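Side-chain contacts in dihydroorotase (Agrobacterium tumefaciens, PDB 2OGJ), which is a binuclear zinc esterase of the amidohydrolase family that removes the acetyl group from acetyl-(R)-mandelate and, less efficiently, from acetyl glycolate in vitro: residues 305-308 with 309-313; 238-241 with 242-245; 247-250 with 251-254. All blocks are in the same frame, centred on the assembly; numbering follows the deposited sequence.

In the fold
All three interactions are local contacts within one TIM-barrel amidohydrolase. Interaction 1 lies deepest, centred about 13 Å from the centre of the chain, its helix 304-313 packed among strands 68-75 and 368-382 and helix 272-280. Interactions 2 and 3, centred about 23 and 22 Å from that point, belong together: loop 238-244, with its turn at 240-243, leads into helix 245-253, and I241 packs on L247 and F248, M242 on F248. Interaction 1 adds a serine hydroxyl to buried helix bonds, interaction 2 relies on a carboxylate holding a backbone N-H, and interaction 3 mixes buried leucine with exposed charges. Both outer contacts touch the second subunit, interaction 2 through a salt bridge, interaction 3 by packing of L247.

Interaction 1: 305-308 with 309-313; sequences ATTM and SKLLS
A305 O takes two hydrogen bonds from S309: its backbone N at 2.9 Å, and its hydroxyl OG, also 2.9 Å from A305 O. The two donors reach the oxygen from opposite faces of the carbonyl plane, OG standing 36° out of it. What puts the hydroxyl there is the first torsion of S309 (chi1 -60°), which sets OG beside its own backbone N and turned back over the preceding turn. OG is shared, being also hydrogen-bonded to F375 N on strand 368-382.

The backbone bonds are those of helix 304-313 of the barrel domain: K310 N to T306 O, 3.0 Å, and L312 N to M308 O, 3.1 Å. L311 N to T307 O is a weak member of the same i to i+4 series. Near the far end, S313 OG bonds back to K310 O.

Side-chain packing fills in between. The extended K310 chain crosses the T306 side chain at a slant, CE 4.1 Å from the methyl T306 CG2; NZ goes on to bond T362 O. Two further contacts are with carbonyl oxygens: K310 CG lies 3.4 Å from T306 O, and, one residue on, methyl CD2 of L311 lies 3.3 Å from T307 O. T306 turns its hydroxyl to D303, just before the helix, while M308 packs against W73.

Interaction 2: 238-241 with 242-245; sequences GSSI and MEDE
E243 reaches back along the chain to G238 and lays its carboxylate against the backbone N of that residue, across a type I beta turn running from S240 to E243. The N-H is shared by both oxygens, OE2 at 2.8 Å from G238 N and OE1 at 3.0 Å from the same nitrogen. Both are met on their syn sides, 17° and 15° out of the carboxylate plane, so the donor sits nearly level with the group and between its two oxygens. The OE1 bond is the straighter. With CG wedged between the backbone N and the carbonyl carbon (chi1 42°) and the chain extended beyond it, the side chain reaches back past S240 to G238, its CG passing 3.5 Å from S240 CB.

S240 OG, swung opposite to its own backbone N, accepts a hydrogen bond from M242 N, two residues on, at 3.0 Å, as in an ST turn. E243 N lies 3.5 Å from S240 O, a weak bond and a doubtful one, since the place of that oxygen is less sure.

I241 packs on Y216, V274 and L247, and M242 on A277 and F248. D244 then caps helix 245-253: OD1 accepts from L247 N, and OD2 forms a salt bridge with K196 of the second subunit, whose I200 also packs on E243. The selenomethionine M242 is bent at both chi2 and chi3, which folds its terminal methyl CE back across I241, 3.6 Å from the methyl CD1.

Interaction 3: 247-250 with 251-254; sequences LFNL and AERC
L250 O and C254 N make a hydrogen bond of 2.8 Å that is close to straight at the proton (174°), in the last turn of helix 245-253. A251 N to L247 O, also 2.8 Å, repeats it one turn earlier, and E252 N to F248 O and R253 N to N249 O continue the i to i+4 pattern. This is one of the helices of the barrel domain, packed along helix 216-222, where L247 meets Y216 and L220 and L250 meets E221.

L250 is where the side chains gather. Its CG is anti to the backbone N (chi1 -178°), which sends methyl CD1 toward the following turn, where it meets two residues. One is C254, whose SG lies 3.5 Å from CD1. The other is R253: its chain is bent at chi3 so that the guanidinium folds back, and CD1 sits over one face of that flat group, off toward its rim, 3.3 Å from NH1.

Nearer the start of the helix, the E252 carboxylate approaches the F248 ring obliquely, OE2 4.1 Å from CE2, with the two planes 69° apart. The same ring makes a cation-pi contact with R281 and packs on I241 and M242 of the preceding turn. Apart from the backbone bonds, the contact is therefore mostly van der Waals: the methyl of L250 lies over the flat, poorly hydrated face of a charged group, an approach that leaves the guanidinium N-H groups directed in their own plane.

Interaction 1: 305-308 with 309-313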
ATOM      1  N   ALA A 305      28.422  11.221 -30.626  1.00 43.81           N
ATOM      2  CA  ALA A 305      29.117  10.865 -31.860  1.00 43.87           C
ATOM      3  C   ALA A 305      29.140   9.345 -32.066  1.00 44.74           C
ATOM      4  O   ALA A 305      28.865   8.856 -33.162  1.00 44.71           O
ATOM      5  CB  ALA A 305      30.544  11.432 -31.846  1.00 43.68           C
ATOM      6  N   THR A 306      29.456   8.593 -31.015  1.00 44.19           N
ATOM      7  CA  THR A 306      29.481   7.141 -31.128  1.00 44.24           C
ATOM      8  C   THR A 306      28.071   6.614 -31.436  1.00 44.05           C
ATOM      9  O   THR A 306      27.904   5.664 -32.203  1.00 43.52           O
ATOM     10  CB  THR A 306      29.991   6.480 -29.816  1.00 44.84           C
ATOM     11  OG1 THR A 306      31.302   6.961 -29.502  1.00 42.55           O
ATOM     12  CG2 THR A 306      30.032   4.954 -29.964  1.00 45.54           C
ATOM     13  N   THR A 307      27.067   7.243 -30.830  1.00 43.56           N
ATOM     14  CA  THR A 307      25.681   6.842 -31.017  1.00 43.63           C
ATOM     15  C   THR A 307      25.279   7.132 -32.458  1.00 44.44           C
ATOM     16  O   THR A 307      24.531   6.350 -33.069  1.00 44.63           O
ATOM     17  CB  THR A 307      24.748   7.607 -30.012  1.00 44.37           C
ATOM     18  OG1 THR A 307      25.103   7.252 -28.670  1.00 44.96           O
ATOM     19  CG2 THR A 307      23.265   7.276 -30.236  1.00 39.66           C
HETATM   20  N   MSE A 308      25.768   8.251 -33.003  1.00 44.13           N
HETATM   21  CA  MSE A 308      25.463   8.609 -34.391  1.00 42.77           C
HETATM   22  C   MSE A 308      26.134   7.574 -35.304  1.00 43.64           C
HETATM   23  O   MSE A 308      25.596   7.220 -36.341  1.00 41.38           O
HETATM   24  CB  MSE A 308      25.991  10.008 -34.720  1.00 44.11           C
HETATM   25  CG  MSE A 308      25.371  11.144 -33.907  1.00 45.39           C
HETATM   26 SE   MSE A 308      26.288  12.726 -33.963  1.00 45.34          SE
HETATM   27  CE  MSE A 308      25.963  13.226 -35.567  1.00 41.28           C
ATOM     28  N   SER A 309      27.295   7.077 -34.885  1.00 44.58           N
ATOM     29  CA  SER A 309      28.050   6.083 -35.645  1.00 47.21           C
ATOM     30  C   SER A 309      27.384   4.706 -35.693  1.00 48.74           C
ATOM     31  O   SER A 309      27.548   3.982 -36.677  1.00 50.44           O
ATOM     32  CB  SER A 309      29.468   5.935 -35.078  1.00 46.83           C
ATOM     33  OG  SER A 309      30.170   7.164 -35.128  1.00 46.18           O
ATOM     34  N   LYS A 310      26.654   4.340 -34.636  1.00 48.98           N
ATOM     35  CA  LYS A 310      25.960   3.047 -34.581  1.00 47.97           C
ATOM     36  C   LYS A 310      24.757   3.051 -35.526  1.00 48.24           C
ATOM     37  O   LYS A 310      24.470   2.047 -36.189  1.00 48.02           O
ATOM     38  CB  LYS A 310      25.495   2.735 -33.151  1.00 45.74           C
ATOM     39  CG  LYS A 310      26.635   2.547 -32.147  1.00 44.84           C
ATOM     40  CD  LYS A 310      26.101   2.218 -30.764  1.00 42.86           C
ATOM     41  CE  LYS A 310      27.225   2.018 -29.773  1.00 42.41           C
ATOM     42  NZ  LYS A 310      26.716   1.994 -28.372  1.00 39.86           N
ATOM     43  N   LEU A 311      24.058   4.184 -35.590  1.00 47.87           N
ATOM     44  CA  LEU A 311      22.905   4.303 -36.469  1.00 46.59           C
ATOM     45  C   LEU A 311      23.377   4.306 -37.910  1.00 45.80           C
ATOM     46  O   LEU A 311      22.765   3.690 -38.774  1.00 44.17           O
ATOM     47  CB  LEU A 311      22.122   5.581 -36.166  1.00 47.04           C
ATOM     48  CG  LEU A 311      20.986   5.488 -35.142  1.00 47.09           C
ATOM     49  CD1 LEU A 311      20.037   4.366 -35.554  1.00 45.86           C
ATOM     50  CD2 LEU A 311      21.542   5.256 -33.736  1.00 45.24           C
ATOM     51  N   LEU A 312      24.476   5.000 -38.165  1.00 46.34           N
ATOM     52  CA  LEU A 312      25.045   5.057 -39.507  1.00 47.13           C
ATOM     53  C   LEU A 312      25.482   3.664 -39.939  1.00 47.82           C
ATOM     54  O   LEU A 312      25.455   3.346 -41.119  1.00 48.77           O
ATOM     55  CB  LEU A 312      26.270   5.980 -39.545  1.00 46.72           C
ATOM     56  CG  LEU A 312      26.816   6.267 -40.943  1.00 45.48           C
ATOM     57  CD1 LEU A 312      25.890   7.255 -41.625  1.00 46.48           C
ATOM     58  CD2 LEU A 312      28.205   6.854 -40.857  1.00 45.07           C
ATOM     59  N   SER A 313      25.895   2.847 -38.972  1.00 48.63           N
ATOM     60  CA  SER A 313      26.362   1.496 -39.242  1.00 49.94           C
ATOM     61  C   SER A 313      25.232   0.532 -39.568  1.00 50.81           C
ATOM     62  O   SER A 313      25.464  -0.493 -40.196  1.00 52.61           O
ATOM     63  CB  SER A 313      27.155   0.959 -38.049  1.00 50.64           C
ATOM     64  OG  SER A 313      26.292   0.486 -37.031  1.00 52.90           O
TER

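Interaction 2: 238-241 with 242-245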
ATOM      1  N   GLY A 238       9.464  -7.860 -24.130  1.00 51.57           N
ATOM      2  CA  GLY A 238       8.316  -7.172 -23.578  1.00 51.87           C
ATOM      3  C   GLY A 238       8.266  -5.699 -23.938  1.00 53.24           C
ATOM      4  O   GLY A 238       7.323  -4.985 -23.572  1.00 53.95           O
ATOM      5  N   SER A 239       9.275  -5.230 -24.668  1.00 53.89           N
ATOM      6  CA  SER A 239       9.320  -3.819 -25.054  1.00 52.98           C
ATOM      7  C   SER A 239       9.873  -3.602 -26.454  1.00 51.43           C
ATOM      8  O   SER A 239       9.742  -2.526 -27.013  1.00 50.16           O
ATOM      9  CB  SER A 239      10.138  -3.013 -24.023  1.00 52.15           C
ATOM     10  OG  SER A 239      11.190  -3.790 -23.448  1.00 53.22           O
ATOM     11  N   SER A 240      10.475  -4.638 -27.021  1.00 52.21           N
ATOM     12  CA  SER A 240      11.065  -4.562 -28.356  1.00 54.08           C
ATOM     13  C   SER A 240      10.025  -4.527 -29.471  1.00 55.82           C
ATOM     14  O   SER A 240       9.099  -5.330 -29.485  1.00 56.77           O
ATOM     15  CB  SER A 240      12.000  -5.751 -28.579  1.00 51.13           C
ATOM     16  OG  SER A 240      12.320  -5.885 -29.949  1.00 50.93           O
ATOM     17  N   ILE A 241      10.178  -3.604 -30.413  1.00 57.36           N
ATOM     18  CA  ILE A 241       9.233  -3.515 -31.516  1.00 60.61           C
ATOM     19  C   ILE A 241       9.456  -4.616 -32.545  1.00 63.52           C
ATOM     20  O   ILE A 241       8.721  -4.705 -33.524  1.00 64.72           O
ATOM     21  CB  ILE A 241       9.336  -2.159 -32.249  1.00 60.38           C
ATOM     22  CG1 ILE A 241      10.698  -2.044 -32.959  1.00 58.67           C
ATOM     23  CG2 ILE A 241       9.115  -1.034 -31.253  1.00 60.26           C
ATOM     24  CD1 ILE A 241      10.809  -0.889 -33.936  1.00 54.70           C
HETATM   25  N   MSE A 242      10.461  -5.459 -32.328  1.00 65.80           N
HETATM   26  CA  MSE A 242      10.749  -6.521 -33.285  1.00 67.43           C
HETATM   27  C   MSE A 242      10.221  -7.895 -32.858  1.00 68.48           C
HETATM   28  O   MSE A 242      10.182  -8.828 -33.661  1.00 69.82           O
HETATM   29  CB  MSE A 242      12.260  -6.568 -33.567  1.00 69.39           C
HETATM   30  CG  MSE A 242      12.637  -6.591 -35.064  1.00 70.71           C
HETATM   31 SE   MSE A 242      11.621  -5.510 -36.129  1.00 91.43          SE
HETATM   32  CE  MSE A 242      11.930  -3.932 -35.409  1.00 72.97           C
ATOM     33  N   GLU A 243       9.791  -8.014 -31.604  1.00 68.56           N
ATOM     34  CA  GLU A 243       9.244  -9.268 -31.084  1.00 68.74           C
ATOM     35  C   GLU A 243       7.717  -9.352 -31.263  1.00 68.75           C
ATOM     36  O   GLU A 243       7.116 -10.419 -31.129  1.00 69.12           O
ATOM     37  CB  GLU A 243       9.587  -9.405 -29.599  1.00 68.25           C
ATOM     38  CG  GLU A 243       9.417  -8.099 -28.835  1.00 69.14           C
ATOM     39  CD  GLU A 243       9.291  -8.273 -27.334  1.00 68.95           C
ATOM     40  OE1 GLU A 243       9.966  -9.161 -26.762  1.00 68.85           O
ATOM     41  OE2 GLU A 243       8.518  -7.496 -26.728  1.00 68.22           O
ATOM     42  N   ASP A 244       7.102  -8.217 -31.571  1.00 69.52           N
ATOM     43  CA  ASP A 244       5.655  -8.140 -31.750  1.00 69.58           C
ATOM     44  C   ASP A 244       5.310  -7.357 -33.011  1.00 69.66           C
ATOM     45  O   ASP A 244       5.387  -6.127 -33.022  1.00 69.94           O
ATOM     46  CB  ASP A 244       5.029  -7.444 -30.539  1.00 69.42           C
ATOM     47  CG  ASP A 244       3.511  -7.489 -30.542  1.00 70.63           C
ATOM     48  OD1 ASP A 244       2.901  -7.577 -31.631  1.00 70.02           O
ATOM     49  OD2 ASP A 244       2.926  -7.421 -29.437  1.00 72.49           O
ATOM     50  N   GLU A 245       4.924  -8.067 -34.068  1.00 69.69           N
ATOM     51  CA  GLU A 245       4.565  -7.414 -35.326  1.00 70.30           C
ATOM     52  C   GLU A 245       3.431  -6.410 -35.155  1.00 68.59           C
ATOM     53  O   GLU A 245       3.332  -5.452 -35.913  1.00 68.24           O
ATOM     54  CB  GLU A 245       4.172  -8.454 -36.383  1.00 72.98           C
ATOM     55  CG  GLU A 245       5.354  -9.117 -37.069  1.00 76.77           C
ATOM     56  CD  GLU A 245       6.016  -8.212 -38.094  1.00 78.75           C
ATOM     57  OE1 GLU A 245       7.131  -8.551 -38.540  1.00 78.88           O
ATOM     58  OE2 GLU A 245       5.420  -7.169 -38.462  1.00 80.70           O
TER

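Interaction 3: 247-250 with 251-254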
ATOM      1  N   LEU A 247       3.013  -4.535 -32.502  1.00 61.97           N
ATOM      2  CA  LEU A 247       3.678  -3.375 -31.928  1.00 60.00           C
ATOM      3  C   LEU A 247       4.416  -2.631 -33.031  1.00 60.31           C
ATOM      4  O   LEU A 247       4.317  -1.403 -33.144  1.00 58.86           O
ATOM      5  CB  LEU A 247       4.691  -3.798 -30.859  1.00 57.85           C
ATOM      6  CG  LEU A 247       5.126  -2.759 -29.811  1.00 55.01           C
ATOM      7  CD1 LEU A 247       6.600  -2.870 -29.608  1.00 53.80           C
ATOM      8  CD2 LEU A 247       4.780  -1.337 -30.226  1.00 53.78           C
ATOM      9  N   PHE A 248       5.159  -3.383 -33.845  1.00 60.14           N
ATOM     10  CA  PHE A 248       5.915  -2.775 -34.928  1.00 61.45           C
ATOM     11  C   PHE A 248       4.996  -2.005 -35.847  1.00 61.51           C
ATOM     12  O   PHE A 248       5.305  -0.885 -36.240  1.00 62.60           O
ATOM     13  CB  PHE A 248       6.670  -3.807 -35.761  1.00 62.30           C
ATOM     14  CG  PHE A 248       7.551  -3.183 -36.810  1.00 64.06           C
ATOM     15  CD1 PHE A 248       8.859  -2.798 -36.504  1.00 65.33           C
ATOM     16  CD2 PHE A 248       7.054  -2.918 -38.081  1.00 63.66           C
ATOM     17  CE1 PHE A 248       9.654  -2.152 -37.448  1.00 65.43           C
ATOM     18  CE2 PHE A 248       7.833  -2.275 -39.027  1.00 64.92           C
ATOM     19  CZ  PHE A 248       9.143  -1.889 -38.709  1.00 66.16           C
ATOM     20  N   ASN A 249       3.858  -2.597 -36.194  1.00 61.43           N
ATOM     21  CA  ASN A 249       2.910  -1.960 -37.080  1.00 60.45           C
ATOM     22  C   ASN A 249       2.355  -0.697 -36.454  1.00 56.78           C
ATOM     23  O   ASN A 249       2.089   0.293 -37.149  1.00 55.65           O
ATOM     24  CB  ASN A 249       1.832  -2.956 -37.495  1.00 63.91           C
ATOM     25  CG  ASN A 249       2.430  -4.137 -38.237  1.00 67.54           C
ATOM     26  OD1 ASN A 249       3.329  -3.971 -39.065  1.00 20.56           O
ATOM     27  ND2 ASN A 249       1.938  -5.333 -37.944  1.00 20.56           N
ATOM     28  N   LEU A 250       2.178  -0.707 -35.142  1.00 53.26           N
ATOM     29  CA  LEU A 250       1.648   0.467 -34.472  1.00 50.71           C
ATOM     30  C   LEU A 250       2.707   1.576 -34.405  1.00 48.57           C
ATOM     31  O   LEU A 250       2.403   2.736 -34.641  1.00 47.02           O
ATOM     32  CB  LEU A 250       1.148   0.099 -33.066  1.00 49.11           C
ATOM     33  CG  LEU A 250       0.510   1.248 -32.277  1.00 48.26           C
ATOM     34  CD1 LEU A 250      -0.605   1.860 -33.082  1.00 45.59           C
ATOM     35  CD2 LEU A 250      -0.009   0.748 -30.949  1.00 48.94           C
ATOM     36  N   ALA A 251       3.949   1.213 -34.101  1.00 49.03           N
ATOM     37  CA  ALA A 251       5.033   2.193 -34.016  1.00 50.04           C
ATOM     38  C   ALA A 251       5.214   2.897 -35.358  1.00 50.60           C
ATOM     39  O   ALA A 251       5.386   4.119 -35.425  1.00 50.22           O
ATOM     40  CB  ALA A 251       6.322   1.499 -33.617  1.00 50.04           C
ATOM     41  N   GLU A 252       5.177   2.109 -36.427  1.00 52.09           N
ATOM     42  CA  GLU A 252       5.321   2.625 -37.782  1.00 53.93           C
ATOM     43  C   GLU A 252       4.143   3.537 -38.159  1.00 53.75           C
ATOM     44  O   GLU A 252       4.309   4.521 -38.870  1.00 51.96           O
ATOM     45  CB  GLU A 252       5.424   1.447 -38.751  1.00 55.57           C
ATOM     46  CG  GLU A 252       5.465   1.795 -40.233  1.00 58.29           C
ATOM     47  CD  GLU A 252       5.515   0.538 -41.093  1.00 61.54           C
ATOM     48  OE1 GLU A 252       4.574  -0.282 -40.998  1.00 62.91           O
ATOM     49  OE2 GLU A 252       6.497   0.354 -41.852  1.00 64.44           O
ATOM     50  N   ARG A 253       2.957   3.208 -37.670  1.00 55.47           N
ATOM     51  CA  ARG A 253       1.774   3.995 -37.959  1.00 58.45           C
ATOM     52  C   ARG A 253       1.828   5.297 -37.169  1.00 59.12           C
ATOM     53  O   ARG A 253       1.690   6.382 -37.738  1.00 59.02           O
ATOM     54  CB  ARG A 253       0.540   3.195 -37.570  1.00 60.67           C
ATOM     55  CG  ARG A 253      -0.783   3.857 -37.859  1.00 64.35           C
ATOM     56  CD  ARG A 253      -1.830   3.180 -37.033  1.00 69.10           C
ATOM     57  NE  ARG A 253      -1.616   1.737 -36.993  1.00 74.67           N
ATOM     58  CZ  ARG A 253      -2.202   0.905 -36.137  1.00 76.84           C
ATOM     59  NH1 ARG A 253      -3.061   1.362 -35.219  1.00 77.59           N
ATOM     60  NH2 ARG A 253      -1.907  -0.385 -36.205  1.00 76.86           N
ATOM     61  N   CYS A 254       2.033   5.177 -35.859  1.00 59.38           N
ATOM     62  CA  CYS A 254       2.114   6.335 -34.986  1.00 59.73           C
ATOM     63  C   CYS A 254       3.202   7.284 -35.467  1.00 60.47           C
ATOM     64  O   CYS A 254       3.196   8.463 -35.111  1.00 59.58           O
ATOM     65  CB  CYS A 254       2.397   5.887 -33.558  1.00 60.25           C
ATOM     66  SG  CYS A 254       1.082   4.867 -32.830  1.00 60.97           S
TER